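Local coordinates for protein putative fructose-bisphosphate aldolase (Coccidioides immitis, PDB 3PM6) that is a putative class II fructose-bisphosphate aldolase, a zinc-binding enzyme of the TIM-barrel fold, at residues Ile289-Ile293 against Asp294-Lys298. Sequence-based numbering, arbitrary orientation.
Sequences IMDMI and DSTGK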
ATOM      1  N   ILE A 289       4.103  -7.127 -20.993  1.00 19.01           N
ATOM      2  CA  ILE A 289       3.880  -8.534 -20.656  1.00 18.69           C
ATOM      3  C   ILE A 289       2.514  -8.938 -21.188  1.00 18.79           C
ATOM      4  O   ILE A 289       2.390  -9.956 -21.871  1.00 20.38           O
ATOM      5  CB  ILE A 289       3.921  -8.815 -19.096  1.00 19.16           C
ATOM      6  CG1 ILE A 289       5.329  -8.538 -18.502  1.00 19.97           C
ATOM      7  CG2 ILE A 289       3.353 -10.227 -18.782  1.00 15.50           C
ATOM      8  CD1 ILE A 289       6.438  -9.444 -19.066  1.00 20.08           C
ATOM      9  N   MET A 290       1.497  -8.131 -20.900  1.00 18.78           N
ATOM     10  CA  MET A 290       0.124  -8.458 -21.314  1.00 19.23           C
ATOM     11  C   MET A 290       0.004  -8.713 -22.829  1.00 19.79           C
ATOM     12  O   MET A 290      -0.631  -9.682 -23.280  1.00 18.77           O
ATOM     13  CB  MET A 290      -0.827  -7.331 -20.862  1.00 19.36           C
ATOM     14  CG  MET A 290      -1.098  -7.325 -19.346  1.00 18.43           C
ATOM     15  SD  MET A 290      -1.908  -5.844 -18.701  1.00 16.96           S
ATOM     16  CE  MET A 290      -2.363  -6.456 -17.023  1.00 19.24           C
ATOM     17  N   ASP A 291       0.636  -7.845 -23.615  1.00 21.36           N
ATOM     18  CA  ASP A 291       0.690  -8.023 -25.071  1.00 22.64           C
ATOM     19  C   ASP A 291       1.420  -9.325 -25.444  1.00 23.15           C
ATOM     20  O   ASP A 291       0.912 -10.133 -26.220  1.00 23.68           O
ATOM     21  CB  ASP A 291       1.373  -6.811 -25.716  1.00 22.62           C
ATOM     22  CG  ASP A 291       0.481  -5.581 -25.725  1.00 22.62           C
ATOM     23  OD1 ASP A 291      -0.754  -5.753 -25.634  1.00 23.93           O
ATOM     24  OD2 ASP A 291       0.995  -4.448 -25.848  1.00 20.44           O
ATOM     25  N   MET A 292       2.581  -9.545 -24.835  1.00 23.42           N
ATOM     26  CA  MET A 292       3.417 -10.708 -25.134  1.00 23.90           C
ATOM     27  C   MET A 292       2.654 -11.993 -24.846  1.00 23.44           C
ATOM     28  O   MET A 292       2.733 -12.953 -25.606  1.00 23.35           O
ATOM     29  CB  MET A 292       4.708 -10.699 -24.307  1.00 22.76           C
ATOM     30  CG  MET A 292       5.709  -9.600 -24.683  1.00 27.34           C
ATOM     31  SD  MET A 292       7.388  -9.984 -24.102  1.00 31.50           S
ATOM     32  CE  MET A 292       8.239  -8.705 -24.989  1.00 36.95           C
ATOM     33  N   ILE A 293       1.894 -12.012 -23.761  1.00 22.88           N
ATOM     34  CA  ILE A 293       1.233 -13.269 -23.405  1.00 22.91           C
ATOM     35  C   ILE A 293      -0.232 -13.331 -23.867  1.00 22.98           C
ATOM     36  O   ILE A 293      -0.986 -14.217 -23.455  1.00 22.73           O
ATOM     37  CB  ILE A 293       1.401 -13.596 -21.902  1.00 22.23           C
ATOM     38  CG1 ILE A 293       0.540 -12.680 -21.030  1.00 22.45           C
ATOM     39  CG2 ILE A 293       2.908 -13.578 -21.515  1.00 20.40           C
ATOM     40  CD1 ILE A 293       0.772 -12.903 -19.505  1.00 24.52           C
ATOM     41  N   ASP A 294      -0.621 -12.362 -24.705  1.00 23.27           N
ATOM     42  CA  ASP A 294      -1.955 -12.313 -25.341  1.00 23.70           C
ATOM     43  C   ASP A 294      -3.117 -12.190 -24.370  1.00 22.80           C
ATOM     44  O   ASP A 294      -4.185 -12.677 -24.655  1.00 23.38           O
ATOM     45  CB  ASP A 294      -2.188 -13.535 -26.262  1.00 24.37           C
ATOM     46  CG  ASP A 294      -1.076 -13.733 -27.264  1.00 26.95           C
ATOM     47  OD1 ASP A 294      -0.621 -12.739 -27.891  1.00 26.42           O
ATOM     48  OD2 ASP A 294      -0.622 -14.893 -27.395  1.00 31.43           O
ATOM     49  N   SER A 295      -2.908 -11.557 -23.218  1.00 22.06           N
ATOM     50  CA  SER A 295      -4.003 -11.334 -22.295  1.00 21.45           C
ATOM     51  C   SER A 295      -4.684  -9.997 -22.629  1.00 21.97           C
ATOM     52  O   SER A 295      -5.798  -9.718 -22.190  1.00 20.94           O
ATOM     53  CB  SER A 295      -3.508 -11.369 -20.852  1.00 20.27           C
ATOM     54  OG  SER A 295      -2.718 -10.232 -20.552  1.00 20.66           O
ATOM     55  N   THR A 296      -3.997  -9.177 -23.418  1.00 22.49           N
ATOM     56  CA  THR A 296      -4.529  -7.867 -23.801  1.00 23.49           C
ATOM     57  C   THR A 296      -5.908  -8.072 -24.448  1.00 25.07           C
ATOM     58  O   THR A 296      -6.072  -8.944 -25.311  1.00 25.66           O
ATOM     59  CB  THR A 296      -3.541  -7.151 -24.741  1.00 23.32           C
ATOM     60  OG1 THR A 296      -2.381  -6.759 -23.978  1.00 20.48           O
ATOM     61  CG2 THR A 296      -4.190  -5.923 -25.449  1.00 23.36           C
ATOM     62  N   GLY A 297      -6.904  -7.319 -23.988  1.00 25.66           N
ATOM     63  CA  GLY A 297      -8.235  -7.397 -24.583  1.00 26.35           C
ATOM     64  C   GLY A 297      -9.095  -8.551 -24.110  1.00 27.12           C
ATOM     65  O   GLY A 297     -10.298  -8.568 -24.380  1.00 28.45           O
ATOM     66  N   LYS A 298      -8.524  -9.512 -23.381  1.00 26.96           N
ATOM     67  CA  LYS A 298      -9.284 -10.713 -23.022  1.00 27.13           C
ATOM     68  C   LYS A 298     -10.365 -10.549 -21.941  1.00 27.82           C
ATOM     69  O   LYS A 298     -11.239 -11.424 -21.801  1.00 27.58           O
ATOM     70  CB  LYS A 298      -8.357 -11.879 -22.691  1.00 26.70           C
ATOM     71  CG  LYS A 298      -7.411 -12.301 -23.852  1.00 27.54           C
ATOM     72  CD  LYS A 298      -8.138 -13.189 -24.913  1.00 26.97           C
ATOM     73  CE  LYS A 298      -7.122 -13.863 -25.858  1.00 26.49           C
ATOM     74  NZ  LYS A 298      -6.328 -12.883 -26.689  1.00 25.42           N
TER
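Thr-296 reaches back over the end of helix 271-292 and gives its hydroxyl proton to the carboxylate of Asp-291, OG1 to OD1 2.5 Å. The two side chains slant across one another, and the hydroxyl meets OD1 from above the carboxylate plane, 35° out of it. With OG1 set beside its own backbone N (chi1 -71°), Thr-296 turns the hydroxyl to the helix and also brings CG2 within 3.4 Å of Asp-291 OD1. The other carboxylate oxygen of Asp-291, OD2, forms a salt bridge with Lys-50.

Next to this pair, the helix closes in a Schellman motif. Met-290 O receives Ser-295 N at 3.0 Å and a weak bond from Thr-296 N. Asp-294 N reaches Asp-291 O at 3.1 Å. Asp-294, the C-prime residue, makes the reversal with positive phi (62°); its OD1 is bridged to Lys-234, which also binds Met-292 O, while Glu-238 approaches its OD2.

On the barrel side, Ser-295 OG lies against Met-290, 3.5 Å from its CB, and hydrogen-bonds Ser-52. Ile-293 CG1 sits 4.1 Å from the same OG, while the Ile-293 side chain packs on Pro-30 of strand 29-33 and on Phe-237 and Ile-241 of helix 234-242. After the type II turn from Ser-295 to Lys-298, the lysine chain runs back beside the open end of the turn, and NZ donates to Asp-294 O at 3.0 Å.

The last helical carbonyls are thus satisfied by the turning chain and by Lys-234; Lys-50 probably offsets Asp-291, and Lys-234 probably eases the like-charge contact of Asp-294 with Glu-238 as well as the negative helix end.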